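PDB 7BUG: terminal oxygenase component of carbazole, which catalyses, as the terminal oxygenase of carbazole 1,9a-dioxygenase, the angular dioxygenation of carbazole, using a Rieske [2Fe-2S] cluster and a mononuclear iron. Local coordinates for residues L173-N177 and A336-V341; K163-S169 and N292-Q298; G178-S182 and V227-I231; H28-V32 and W285-I289. All blocks are in the same frame, centred on the assembly; numbering follows the deposited sequence.

Contact 1: residues L173-N177 and A336-V341; sequences LAVEN and AREAMV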
loop_
_atom_site.group_PDB
_atom_site.type_symbol
_atom_site.label_atom_id
_atom_site.label_comp_id
_atom_site.label_asym_id
_atom_site.label_seq_id
_atom_site.Cartn_x
_atom_site.Cartn_y
_atom_site.Cartn_z
ATOM N N LEU A 173 15.357 15.763 1.761
ATOM C CA LEU A 173 15.918 15.535 0.395
ATOM C C LEU A 173 15.780 16.832 -0.414
ATOM O O LEU A 173 16.681 17.184 -1.149
ATOM C CB LEU A 173 15.150 14.366 -0.230
ATOM C CG LEU A 173 15.265 13.038 0.513
ATOM C CD1 LEU A 173 14.493 11.945 -0.234
ATOM C CD2 LEU A 173 16.721 12.667 0.740
ATOM N N ALA A 174 14.716 17.606 -0.178
ATOM C CA ALA A 174 14.471 18.901 -0.821
ATOM C C ALA A 174 15.489 19.950 -0.335
ATOM O O ALA A 174 16.108 20.662 -1.132
ATOM C CB ALA A 174 13.048 19.348 -0.516
ATOM N N VAL A 175 15.693 20.036 0.998
ATOM C CA VAL A 175 16.659 21.002 1.567
ATOM C C VAL A 175 18.032 20.733 0.975
ATOM O O VAL A 175 18.734 21.686 0.552
ATOM C CB VAL A 175 16.737 20.888 3.094
ATOM C CG1 VAL A 175 17.879 21.744 3.634
ATOM C CG2 VAL A 175 15.435 21.336 3.719
ATOM N N GLU A 176 18.435 19.465 0.948
ATOM C CA GLU A 176 19.819 19.118 0.551
ATOM C C GLU A 176 19.985 19.401 -0.927
ATOM O O GLU A 176 21.018 19.999 -1.266
ATOM C CB GLU A 176 20.171 17.714 0.978
ATOM C CG GLU A 176 20.190 17.608 2.481
ATOM C CD GLU A 176 20.737 16.301 3.015
ATOM O OE1 GLU A 176 21.325 15.478 2.191
ATOM O OE2 GLU A 176 20.640 16.086 4.224
ATOM N N ASN A 177 18.978 19.085 -1.726
ATOM C CA ASN A 177 18.977 19.404 -3.175
ATOM C C ASN A 177 19.120 20.922 -3.354
ATOM O O ASN A 177 19.848 21.344 -4.265
ATOM C CB ASN A 177 17.713 18.889 -3.828
ATOM C CG ASN A 177 17.443 19.514 -5.186
ATOM O OD1 ASN A 177 18.166 19.229 -6.128
ATOM N ND2 ASN A 177 16.337 20.241 -5.279
ATOM N N ALA A 336 14.675 15.553 -9.327
ATOM C CA ALA A 336 15.905 15.179 -8.588
ATOM C C ALA A 336 15.519 14.711 -7.176
ATOM O O ALA A 336 16.014 13.671 -6.717
ATOM C CB ALA A 336 16.898 16.293 -8.514
ATOM N N ARG A 337 14.699 15.493 -6.477
ATOM C CA ARG A 337 14.269 15.091 -5.099
ATOM C C ARG A 337 13.592 13.723 -5.152
ATOM O O ARG A 337 13.886 12.869 -4.296
ATOM C CB ARG A 337 13.273 16.104 -4.523
ATOM C CG ARG A 337 13.893 17.458 -4.286
ATOM C CD ARG A 337 12.805 18.444 -3.985
ATOM N NE ARG A 337 13.337 19.750 -4.191
ATOM C CZ ARG A 337 12.588 20.822 -4.248
ATOM N NH1 ARG A 337 11.311 20.769 -3.909
ATOM N NH2 ARG A 337 13.140 21.951 -4.593
ATOM N N GLU A 338 12.677 13.543 -6.065
ATOM C CA GLU A 338 11.891 12.315 -6.239
ATOM C C GLU A 338 12.870 11.150 -6.468
ATOM O O GLU A 338 12.599 10.047 -5.972
ATOM C CB GLU A 338 10.869 12.475 -7.371
ATOM C CG GLU A 338 9.738 13.462 -7.056
ATOM C CD GLU A 338 8.832 13.766 -8.251
ATOM O OE1 GLU A 338 9.287 13.598 -9.401
ATOM O OE2 GLU A 338 7.696 14.167 -8.043
ATOM N N ALA A 339 13.959 11.385 -7.177
ATOM C CA ALA A 339 14.924 10.321 -7.508
ATOM C C ALA A 339 15.698 9.848 -6.267
ATOM O O ALA A 339 16.276 8.733 -6.311
ATOM C CB ALA A 339 15.876 10.756 -8.593
ATOM N N MET A 340 15.762 10.663 -5.199
ATOM C CA MET A 340 16.516 10.295 -3.989
ATOM C C MET A 340 15.626 9.485 -3.014
ATOM O O MET A 340 16.139 8.938 -2.033
ATOM C CB MET A 340 17.080 11.523 -3.274
ATOM C CG MET A 340 18.413 11.943 -3.877
ATOM S SD MET A 340 19.312 13.204 -2.895
ATOM C CE MET A 340 18.056 14.434 -3.302
ATOM N N VAL A 341 14.341 9.454 -3.267
ATOM C CA VAL A 341 13.393 8.843 -2.283
ATOM C C VAL A 341 13.767 7.394 -1.970
ATOM O O VAL A 341 13.833 7.049 -0.790
ATOM C CB VAL A 341 11.933 8.965 -2.770
ATOM C CG1 VAL A 341 11.029 8.063 -1.974
ATOM C CG2 VAL A 341 11.464 10.432 -2.759
#
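Two helices beside the mononuclear iron site of the catalytic domain pack here, Leu173 and Ala174 of residues 173-177 lying against Arg337, Met340 and Val341 of residues 336-341. The short axes approach to 9.3 Å with 129° between their N-to-C directions. Arg337, extended from CG to NE, runs across Ala174, whose CB touches CD of Arg337 at 3.6 Å and lies over one face of the guanidinium. Farther along the interface Leu173 and Met340 slide past each other in opposite directions, CD1 of Leu173 meeting CB of Met340 at 4.0 Å. Met340 bends at its last torsion (chi3 -68°), which brings CE to 3.8 Å from the carbonyl O of Leu173. Asn177 lies beside the iron ligands Asp333 and His183, and Met340 packs on Tyr92 of a neighbouring subunit. A leucine in place of Arg337 would probably leave the Tyr296 ring without its cation and Ala174 CB without its flat cover. Arg337 is thus a buried cation: Ala174 covers one face, and its charge is probably met by a cation-pi contact with the Tyr296 ring and a weak hydrogen bond from NH1 to His294 NE2.

Contact 2: residues K163-S169 and N292-Q298; sequences KNQIIKS and NTHYYFQ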
loop_
_atom_site.group_PDB
_atom_site.type_symbol
_atom_site.label_atom_id
_atom_site.label_comp_id
_atom_site.label_asym_id
_atom_site.label_seq_id
_atom_site.Cartn_x
_atom_site.Cartn_y
_atom_site.Cartn_z
ATOM N N LYS A 163 4.986 30.823 -5.453
ATOM C CA LYS A 163 4.240 29.642 -5.890
ATOM C C LYS A 163 4.426 28.541 -4.836
ATOM O O LYS A 163 5.514 28.472 -4.256
ATOM C CB LYS A 163 4.842 29.190 -7.222
ATOM C CG LYS A 163 4.098 28.055 -7.844
ATOM C CD LYS A 163 4.767 27.553 -9.073
ATOM C CE LYS A 163 4.094 26.270 -9.475
ATOM N NZ LYS A 163 4.902 25.628 -10.518
ATOM N N ASN A 164 3.420 27.721 -4.638
ATOM C CA ASN A 164 3.445 26.623 -3.636
ATOM C C ASN A 164 2.942 25.372 -4.347
ATOM O O ASN A 164 2.009 25.479 -5.223
ATOM C CB ASN A 164 2.602 26.961 -2.403
ATOM C CG ASN A 164 2.812 25.991 -1.248
ATOM O OD1 ASN A 164 3.870 25.328 -1.207
ATOM N ND2 ASN A 164 1.827 25.933 -0.351
ATOM N N GLN A 165 3.545 24.241 -4.061
ATOM C CA GLN A 165 2.968 22.952 -4.515
ATOM C C GLN A 165 3.416 21.840 -3.579
ATOM O O GLN A 165 4.303 22.038 -2.746
ATOM C CB GLN A 165 3.349 22.674 -5.956
ATOM C CG GLN A 165 4.809 22.461 -6.112
ATOM C CD GLN A 165 5.217 22.513 -7.568
ATOM O OE1 GLN A 165 5.873 23.440 -8.029
ATOM N NE2 GLN A 165 4.870 21.447 -8.258
ATOM N N ILE A 166 2.742 20.733 -3.694
ATOM C CA ILE A 166 2.994 19.541 -2.834
ATOM C C ILE A 166 3.870 18.602 -3.648
ATOM O O ILE A 166 3.494 18.267 -4.804
ATOM C CB ILE A 166 1.688 18.883 -2.406
ATOM C CG1 ILE A 166 0.896 19.837 -1.508
ATOM C CG2 ILE A 166 1.921 17.556 -1.721
ATOM C CD1 ILE A 166 -0.457 19.317 -1.134
ATOM N N ILE A 167 4.969 18.177 -3.056
ATOM C CA ILE A 167 5.999 17.347 -3.716
ATOM C C ILE A 167 6.165 16.069 -2.909
ATOM O O ILE A 167 6.321 16.148 -1.694
ATOM C CB ILE A 167 7.330 18.081 -3.891
ATOM C CG1 ILE A 167 7.187 19.401 -4.653
ATOM C CG2 ILE A 167 8.378 17.179 -4.548
ATOM C CD1 ILE A 167 6.551 19.302 -6.004
ATOM N N LYS A 168 6.218 14.925 -3.595
ATOM C CA LYS A 168 6.348 13.632 -2.897
ATOM C C LYS A 168 7.820 13.271 -2.667
ATOM O O LYS A 168 8.372 12.329 -3.293
ATOM C CB LYS A 168 5.602 12.548 -3.710
ATOM C CG LYS A 168 4.118 12.810 -3.824
ATOM C CD LYS A 168 3.403 11.923 -4.818
ATOM C CE LYS A 168 2.189 12.604 -5.417
ATOM N NZ LYS A 168 1.504 11.725 -6.401
ATOM N N SER A 169 8.504 14.014 -1.797
ATOM C CA SER A 169 9.765 13.557 -1.207
ATOM C C SER A 169 9.776 14.053 0.224
ATOM O O SER A 169 9.089 15.051 0.562
ATOM C CB SER A 169 10.993 14.004 -1.910
ATOM O OG SER A 169 11.396 15.325 -1.516
ATOM N N ASN A 292 6.802 11.563 3.886
ATOM C CA ASN A 292 6.990 11.301 2.436
ATOM C C ASN A 292 6.788 12.547 1.560
ATOM O O ASN A 292 6.939 12.430 0.338
ATOM C CB ASN A 292 5.945 10.269 1.991
ATOM C CG ASN A 292 5.996 8.992 2.787
ATOM O OD1 ASN A 292 7.077 8.477 3.069
ATOM N ND2 ASN A 292 4.833 8.570 3.269
ATOM N N THR A 293 6.386 13.702 2.115
ATOM C CA THR A 293 5.773 14.800 1.334
ATOM C C THR A 293 6.215 16.154 1.928
ATOM O O THR A 293 6.378 16.256 3.134
ATOM C CB THR A 293 4.237 14.684 1.386
ATOM O OG1 THR A 293 3.871 13.293 1.339
ATOM C CG2 THR A 293 3.624 15.433 0.231
ATOM N N HIS A 294 6.385 17.149 1.090
ATOM C CA HIS A 294 6.694 18.527 1.523
ATOM C C HIS A 294 5.883 19.504 0.698
ATOM O O HIS A 294 5.565 19.261 -0.476
ATOM C CB HIS A 294 8.179 18.857 1.539
ATOM C CG HIS A 294 8.855 18.885 0.218
ATOM N ND1 HIS A 294 9.279 17.691 -0.405
ATOM C CD2 HIS A 294 9.268 19.895 -0.572
ATOM C CE1 HIS A 294 9.852 18.009 -1.540
ATOM N NE2 HIS A 294 9.868 19.314 -1.693
ATOM N N TYR A 295 5.672 20.675 1.268
ATOM C CA TYR A 295 5.341 21.865 0.448
ATOM C C TYR A 295 6.639 22.484 -0.070
ATOM O O TYR A 295 7.592 22.686 0.662
ATOM C CB TYR A 295 4.636 22.978 1.214
ATOM C CG TYR A 295 3.254 22.709 1.688
ATOM C CD1 TYR A 295 2.232 22.717 0.757
ATOM C CD2 TYR A 295 2.946 22.492 3.030
ATOM C CE1 TYR A 295 0.940 22.468 1.138
ATOM C CE2 TYR A 295 1.647 22.238 3.424
ATOM C CZ TYR A 295 0.640 22.272 2.470
ATOM O OH TYR A 295 -0.676 22.029 2.761
ATOM N N TYR A 296 6.715 22.730 -1.363
ATOM C CA TYR A 296 7.828 23.467 -1.987
ATOM C C TYR A 296 7.318 24.885 -2.160
ATOM O O TYR A 296 6.524 25.208 -3.107
ATOM C CB TYR A 296 8.255 22.770 -3.277
ATOM C CG TYR A 296 9.339 23.497 -4.015
ATOM C CD1 TYR A 296 10.398 24.121 -3.382
ATOM C CD2 TYR A 296 9.386 23.458 -5.411
ATOM C CE1 TYR A 296 11.410 24.754 -4.076
ATOM C CE2 TYR A 296 10.425 24.035 -6.114
ATOM C CZ TYR A 296 11.433 24.723 -5.467
ATOM O OH TYR A 296 12.458 25.386 -6.132
ATOM N N PHE A 297 7.639 25.710 -1.172
ATOM C CA PHE A 297 7.044 27.038 -1.015
ATOM C C PHE A 297 8.067 28.044 -1.530
ATOM O O PHE A 297 9.073 28.334 -0.861
ATOM C CB PHE A 297 6.615 27.262 0.441
ATOM C CG PHE A 297 5.801 28.516 0.661
ATOM C CD1 PHE A 297 6.371 29.754 0.846
ATOM C CD2 PHE A 297 4.443 28.418 0.779
ATOM C CE1 PHE A 297 5.578 30.869 1.074
ATOM C CE2 PHE A 297 3.624 29.524 1.001
ATOM C CZ PHE A 297 4.215 30.752 1.161
ATOM N N GLN A 298 7.882 28.464 -2.788
ATOM C CA GLN A 298 8.920 29.200 -3.529
ATOM C C GLN A 298 8.528 30.692 -3.520
ATOM O O GLN A 298 7.310 30.979 -3.768
ATOM C CB GLN A 298 8.918 28.783 -5.001
ATOM C CG GLN A 298 9.504 27.434 -5.322
ATOM C CD GLN A 298 9.224 27.140 -6.793
ATOM O OE1 GLN A 298 8.075 27.146 -7.226
ATOM N NE2 GLN A 298 10.287 26.986 -7.560
#
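The imidazole of His294 has Ile167 over one face and the carbonyl of Ser169 at its edge, and the Tyr296 ring carries Gln298 CG 3.3 Å above one face, offset toward the rim. Ile167 CB sits 3.8 Å from the His294 ring centroid, a CH-pi contact, while His294 ND1 donates to Ser169 O at 2.8 Å along a nearly straight line (175°). The acceptor lies in the plane of the ring, yet the donor stands above the carbonyl plane of Ser169. A chi1 of 66° sets the His294 ring between its own backbone N and carbonyl carbon, from where it reaches Ser169. Asn164 meets two rings obliquely: its ND2 approaches Tyr295 CD1 to 3.4 Å, the amide turned 43° from the ring, and its CG touches Phe297 CD2 at 3.6 Å. Ile166 runs alongside Tyr295, with Ile166 CG1 3.7 Å from Tyr295 CE1, and Ile167 runs alongside Tyr296 on the other face of the sheet.

The backbones that carry them run antiparallel. Lys163 pairs with Gln298 and Ile167 with His294 as hydrogen-bonded pairs, and Ile166 faces Tyr295 as a non-hydrogen-bonded one. Past Ile167 the chain makes an inverse gamma turn centred on Lys168, which carries Ser169 round to His294. The bond to Ser169 O thus implies a proton on ND1 and fixes the rotation of the imidazole.

Contact 3: residues G178-S182 and V227-I231; sequences GFDPS and VYDLI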
loop_
_atom_site.group_PDB
_atom_site.type_symbol
_atom_site.label_atom_id
_atom_site.label_comp_id
_atom_site.label_asym_id
_atom_site.label_seq_id
_atom_site.Cartn_x
_atom_site.Cartn_y
_atom_site.Cartn_z
ATOM N N GLY A 178 18.427 21.707 -2.545
ATOM C CA GLY A 178 18.513 23.165 -2.660
ATOM C C GLY A 178 19.915 23.685 -2.362
ATOM O O GLY A 178 20.403 24.632 -3.060
ATOM N N PHE A 179 20.522 23.204 -1.282
ATOM C CA PHE A 179 21.773 23.767 -0.740
ATOM C C PHE A 179 23.007 23.073 -1.334
ATOM O O PHE A 179 24.118 23.458 -1.049
ATOM C CB PHE A 179 21.788 23.636 0.776
ATOM C CG PHE A 179 22.848 24.474 1.426
ATOM C CD1 PHE A 179 22.960 25.833 1.157
ATOM C CD2 PHE A 179 23.691 23.908 2.364
ATOM C CE1 PHE A 179 23.946 26.593 1.782
ATOM C CE2 PHE A 179 24.660 24.674 2.985
ATOM C CZ PHE A 179 24.776 26.017 2.709
ATOM N N ASP A 180 22.805 22.130 -2.233
ATOM C CA ASP A 180 23.918 21.291 -2.739
ATOM C C ASP A 180 24.716 22.056 -3.804
ATOM O O ASP A 180 24.148 22.439 -4.835
ATOM C CB ASP A 180 23.223 20.072 -3.318
ATOM C CG ASP A 180 24.134 19.035 -3.890
ATOM O OD1 ASP A 180 25.272 19.410 -4.316
ATOM O OD2 ASP A 180 23.656 17.884 -3.954
ATOM N N PRO A 181 25.997 22.408 -3.579
ATOM C CA PRO A 181 26.678 23.250 -4.552
ATOM C C PRO A 181 26.865 22.589 -5.933
ATOM O O PRO A 181 26.873 23.265 -6.961
ATOM C CB PRO A 181 28.043 23.568 -3.891
ATOM C CG PRO A 181 27.877 23.174 -2.423
ATOM C CD PRO A 181 26.809 22.092 -2.393
ATOM N N SER A 182 27.032 21.270 -5.976
ATOM C CA SER A 182 27.339 20.570 -7.264
ATOM C C SER A 182 26.089 20.136 -8.043
ATOM O O SER A 182 26.211 19.770 -9.240
ATOM C CB SER A 182 28.232 19.433 -7.016
ATOM O OG SER A 182 29.495 19.931 -6.631
ATOM N N VAL A 227 23.625 28.474 7.463
ATOM C CA VAL A 227 24.950 28.154 6.859
ATOM C C VAL A 227 25.017 28.849 5.511
ATOM O O VAL A 227 24.099 28.691 4.712
ATOM C CB VAL A 227 25.201 26.635 6.712
ATOM C CG1 VAL A 227 26.629 26.369 6.250
ATOM C CG2 VAL A 227 24.932 25.901 7.997
ATOM N N TYR A 228 26.102 29.570 5.250
ATOM C CA TYR A 228 26.419 30.084 3.902
ATOM C C TYR A 228 27.352 29.086 3.227
ATOM O O TYR A 228 28.265 28.564 3.883
ATOM C CB TYR A 228 27.092 31.462 3.950
ATOM C CG TYR A 228 26.165 32.596 4.299
ATOM C CD1 TYR A 228 25.810 32.861 5.610
ATOM C CD2 TYR A 228 25.569 33.345 3.306
ATOM C CE1 TYR A 228 24.937 33.898 5.924
ATOM C CE2 TYR A 228 24.687 34.373 3.595
ATOM C CZ TYR A 228 24.346 34.633 4.911
ATOM O OH TYR A 228 23.446 35.634 5.166
ATOM N N ASP A 229 27.080 28.865 1.938
ATOM C CA ASP A 229 27.892 28.062 0.984
ATOM C C ASP A 229 28.948 29.011 0.409
ATOM O O ASP A 229 28.596 29.881 -0.378
ATOM C CB ASP A 229 26.996 27.450 -0.105
ATOM C CG ASP A 229 27.772 26.800 -1.254
ATOM O OD1 ASP A 229 29.000 26.635 -1.106
ATOM O OD2 ASP A 229 27.146 26.537 -2.319
ATOM N N LEU A 230 30.195 28.826 0.804
ATOM C CA LEU A 230 31.324 29.670 0.355
ATOM C C LEU A 230 32.190 28.900 -0.639
ATOM O O LEU A 230 33.344 29.327 -0.812
ATOM C CB LEU A 230 32.164 30.076 1.566
ATOM C CG LEU A 230 31.409 30.806 2.670
ATOM C CD1 LEU A 230 32.401 31.278 3.718
ATOM C CD2 LEU A 230 30.595 31.953 2.123
ATOM N N ILE A 231 31.667 27.860 -1.306
ATOM C CA ILE A 231 32.478 27.087 -2.291
ATOM C C ILE A 231 32.951 28.036 -3.404
ATOM O O ILE A 231 34.118 27.896 -3.758
ATOM C CB ILE A 231 31.715 25.863 -2.832
ATOM C CG1 ILE A 231 32.680 24.843 -3.416
ATOM C CG2 ILE A 231 30.652 26.277 -3.840
ATOM C CD1 ILE A 231 32.002 23.584 -3.863
HETATM O O HOH W 1 24.696 25.786 -2.433
#
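The end of helix 171-179 and the loop after it face the end of strand 226-229, the nearest CA atoms being those of Pro181 and Ile231, 7.3 Å apart. With CG anti to the backbone N (chi1 -166°), Phe179 directs its ring at the strand, where CZ meets the carbonyl O of Val227 at 3.4 Å and also touches CG1 of the same valine. Its CE1 touches CB of Asp229 at 3.7 Å, the ring and carboxylate planes being 79° apart.

Pro181 packs against both Asp229 and Ile231. Its CG lies 3.4 Å from OD2 of Asp229, and its CB 3.8 Å from CG2 of Ile231. OD1 of Asp229 accepts the backbone N-H of Ile231 at an N to OD1 distance of 2.9 Å, an Asx turn in which the N-H comes from the anti side. A water lies 2.6 Å from OD2 of Asp229 and 2.8 Å from O of Phe179 and can bridge them, though it has more acceptors nearby than protons to give.

Asp180 OD2 is hydrogen-bonded to the Rieske ligand His93 of a neighbouring subunit, and Asp180 O to the iron ligand His183 of its own chain, a bridge consistent with the electron route between subunits known in Rieske oxygenases. Around the pair, Ala361 of helix 360-372 packs on Phe179 and Pro181, while Ile262 and Ile264 of the adjacent strand 261-265 also touch the Phe179 ring.

Contact 4: residues H28-V32 and W285-I289; sequences HWYPV and WYVPI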
loop_
_atom_site.group_PDB
_atom_site.type_symbol
_atom_site.label_atom_id
_atom_site.label_comp_id
_atom_site.label_asym_id
_atom_site.label_seq_id
_atom_site.Cartn_x
_atom_site.Cartn_y
_atom_site.Cartn_z
ATOM N N HIS A 28 8.949 25.655 15.384
ATOM C CA HIS A 28 9.350 26.662 14.401
ATOM C C HIS A 28 8.114 27.113 13.622
ATOM O O HIS A 28 7.110 26.403 13.610
ATOM C CB HIS A 28 10.406 26.140 13.410
ATOM C CG HIS A 28 11.708 25.724 13.988
ATOM N ND1 HIS A 28 12.787 26.557 13.988
ATOM C CD2 HIS A 28 12.099 24.576 14.561
ATOM C CE1 HIS A 28 13.796 25.894 14.573
ATOM N NE2 HIS A 28 13.430 24.685 14.910
ATOM N N TRP A 29 8.243 28.266 13.022
ATOM C CA TRP A 29 7.319 28.836 12.045
ATOM C C TRP A 29 7.541 28.162 10.694
ATOM O O TRP A 29 8.692 28.041 10.293
ATOM C CB TRP A 29 7.531 30.331 11.914
ATOM C CG TRP A 29 7.162 31.146 13.109
ATOM C CD1 TRP A 29 8.013 31.655 14.045
ATOM C CD2 TRP A 29 5.849 31.621 13.439
ATOM N NE1 TRP A 29 7.316 32.389 14.960
ATOM C CE2 TRP A 29 6.008 32.431 14.591
ATOM C CE3 TRP A 29 4.576 31.476 12.890
ATOM C CZ2 TRP A 29 4.925 33.033 15.215
ATOM C CZ3 TRP A 29 3.522 32.122 13.467
ATOM C CH2 TRP A 29 3.693 32.886 14.618
ATOM N N TYR A 30 6.427 27.865 10.024
ATOM C CA TYR A 30 6.448 27.353 8.638
ATOM C C TYR A 30 5.403 28.053 7.776
ATOM O O TYR A 30 4.260 28.171 8.191
ATOM C CB TYR A 30 6.102 25.859 8.619
ATOM C CG TYR A 30 7.153 25.009 9.270
ATOM C CD1 TYR A 30 8.266 24.597 8.574
ATOM C CD2 TYR A 30 7.054 24.646 10.587
ATOM C CE1 TYR A 30 9.229 23.784 9.162
ATOM C CE2 TYR A 30 8.022 23.887 11.212
ATOM C CZ TYR A 30 9.111 23.432 10.492
ATOM O OH TYR A 30 10.033 22.676 11.151
ATOM N N PRO A 31 5.747 28.390 6.537
ATOM C CA PRO A 31 4.759 28.881 5.583
ATOM C C PRO A 31 3.949 27.743 4.984
ATOM O O PRO A 31 4.512 26.685 4.747
ATOM C CB PRO A 31 5.584 29.616 4.543
ATOM C CG PRO A 31 6.831 28.827 4.478
ATOM C CD PRO A 31 7.088 28.369 5.913
ATOM N N VAL A 32 2.650 27.954 4.797
ATOM C CA VAL A 32 1.795 26.837 4.295
ATOM C C VAL A 32 0.932 27.269 3.119
ATOM O O VAL A 32 0.450 26.377 2.422
ATOM C CB VAL A 32 0.929 26.292 5.429
ATOM C CG1 VAL A 32 1.813 25.637 6.502
ATOM C CG2 VAL A 32 0.049 27.333 6.035
ATOM N N TRP A 285 11.180 27.502 0.825
ATOM C CA TRP A 285 11.010 26.592 1.968
ATOM C C TRP A 285 10.702 25.187 1.446
ATOM O O TRP A 285 9.988 25.061 0.413
ATOM C CB TRP A 285 9.871 27.047 2.862
ATOM C CG TRP A 285 10.144 28.204 3.776
ATOM C CD1 TRP A 285 10.299 28.075 5.117
ATOM C CD2 TRP A 285 10.216 29.620 3.497
ATOM N NE1 TRP A 285 10.429 29.300 5.715
ATOM C CE2 TRP A 285 10.401 30.265 4.743
ATOM C CE3 TRP A 285 10.127 30.402 2.339
ATOM C CZ2 TRP A 285 10.511 31.650 4.850
ATOM C CZ3 TRP A 285 10.211 31.782 2.464
ATOM C CH2 TRP A 285 10.411 32.376 3.706
ATOM N N TYR A 286 11.060 24.215 2.256
ATOM C CA TYR A 286 10.737 22.796 2.089
ATOM C C TYR A 286 10.031 22.354 3.358
ATOM O O TYR A 286 10.681 21.947 4.350
ATOM C CB TYR A 286 12.005 22.027 1.794
ATOM C CG TYR A 286 12.980 22.755 0.912
ATOM C CD1 TYR A 286 12.838 22.796 -0.479
ATOM C CD2 TYR A 286 14.012 23.480 1.477
ATOM C CE1 TYR A 286 13.763 23.472 -1.259
ATOM C CE2 TYR A 286 14.924 24.173 0.702
ATOM C CZ TYR A 286 14.803 24.171 -0.674
ATOM O OH TYR A 286 15.792 24.899 -1.333
ATOM N N VAL A 287 8.732 22.466 3.327
ATOM C CA VAL A 287 7.922 22.346 4.566
ATOM C C VAL A 287 7.442 20.909 4.720
ATOM O O VAL A 287 6.692 20.392 3.874
ATOM C CB VAL A 287 6.746 23.320 4.516
ATOM C CG1 VAL A 287 5.922 23.202 5.777
ATOM C CG2 VAL A 287 7.248 24.729 4.287
ATOM N N PRO A 288 7.742 20.250 5.856
ATOM C CA PRO A 288 7.331 18.872 6.043
ATOM C C PRO A 288 5.814 18.763 6.199
ATOM O O PRO A 288 5.187 19.431 7.056
ATOM C CB PRO A 288 8.006 18.415 7.358
ATOM C CG PRO A 288 8.984 19.497 7.670
ATOM C CD PRO A 288 8.472 20.756 7.010
ATOM N N ILE A 289 5.223 17.930 5.345
ATOM C CA ILE A 289 3.779 17.572 5.402
ATOM C C ILE A 289 3.626 16.272 6.162
ATOM O O ILE A 289 2.837 16.204 7.117
ATOM C CB ILE A 289 3.141 17.513 3.993
ATOM C CG1 ILE A 289 3.071 18.913 3.401
ATOM C CG2 ILE A 289 1.787 16.843 4.017
ATOM C CD1 ILE A 289 2.689 18.950 1.955
HETATM O O HOH W 2 9.798 29.805 8.437
#
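Pro31 lays its ring over one face of the Trp285 indole, its CG 3.5 Å from the centroid of the five-membered ring and 11° off the normal, a CH-pi contact. The adjoining CD reaches CD1 of Trp285 at 3.3 Å. A water joins the same two segments: it accepts from Trp285 NE1 at 2.8 Å and donates to Trp29 O.

Two residues on, Val287 faces the same way as Trp285. Its CG2 lies 3.4 Å from the carbonyl O of Pro31, a buried oxygen with no polar partner in the model, and its CG1, anti to the backbone N (chi1 -180°), reaches CB of Tyr30 at 3.9 Å. The Tyr30 ring extends past this valine to Pro288: CD of Pro288 is 3.8 Å from CE1 of Tyr30, and the Tyr30 hydroxyl is hydrogen-bonded to Phe25 O. An alanine in place of Trp285 would strip the flat platform from beneath Pro31 and is likely to leave the water bound to Trp29 O without its donor.

The two strands cross at 102°, with axes 7.6 Å apart, and belong to different sheets. Strand 28-32 is an outer strand of the Rieske-domain sheet and pairs with 132-137; strand 281-288 lies within the catalytic sheet between 269-273 and 293-303. Leu48 of strand 44-48 packs on both Tyr30 and Val287, and Phe153 meets the Trp285 ring edge-to-face.

Contacts 1, 2 and 3 lie within the catalytic domain, and contact 4 joins its sheet to that of the Rieske domain. Strands 281-288 and 293-303 are neighbours in the catalytic sheet, putting contacts 2 and 4 about 9 Å apart between centres. Contact 1 is about 11 Å from contact 2, and contact 3 about 15 Å from contact 1, sharing helix 171-179. Along the chain the order is 28-32, 163-169, 173-177, 178-182, 227-231, 285-289, 292-298, 336-341. Contacts 1 and 3 also touch the second subunit; together the four lead from the interface between the domains, past the iron site, to the neighbouring subunit.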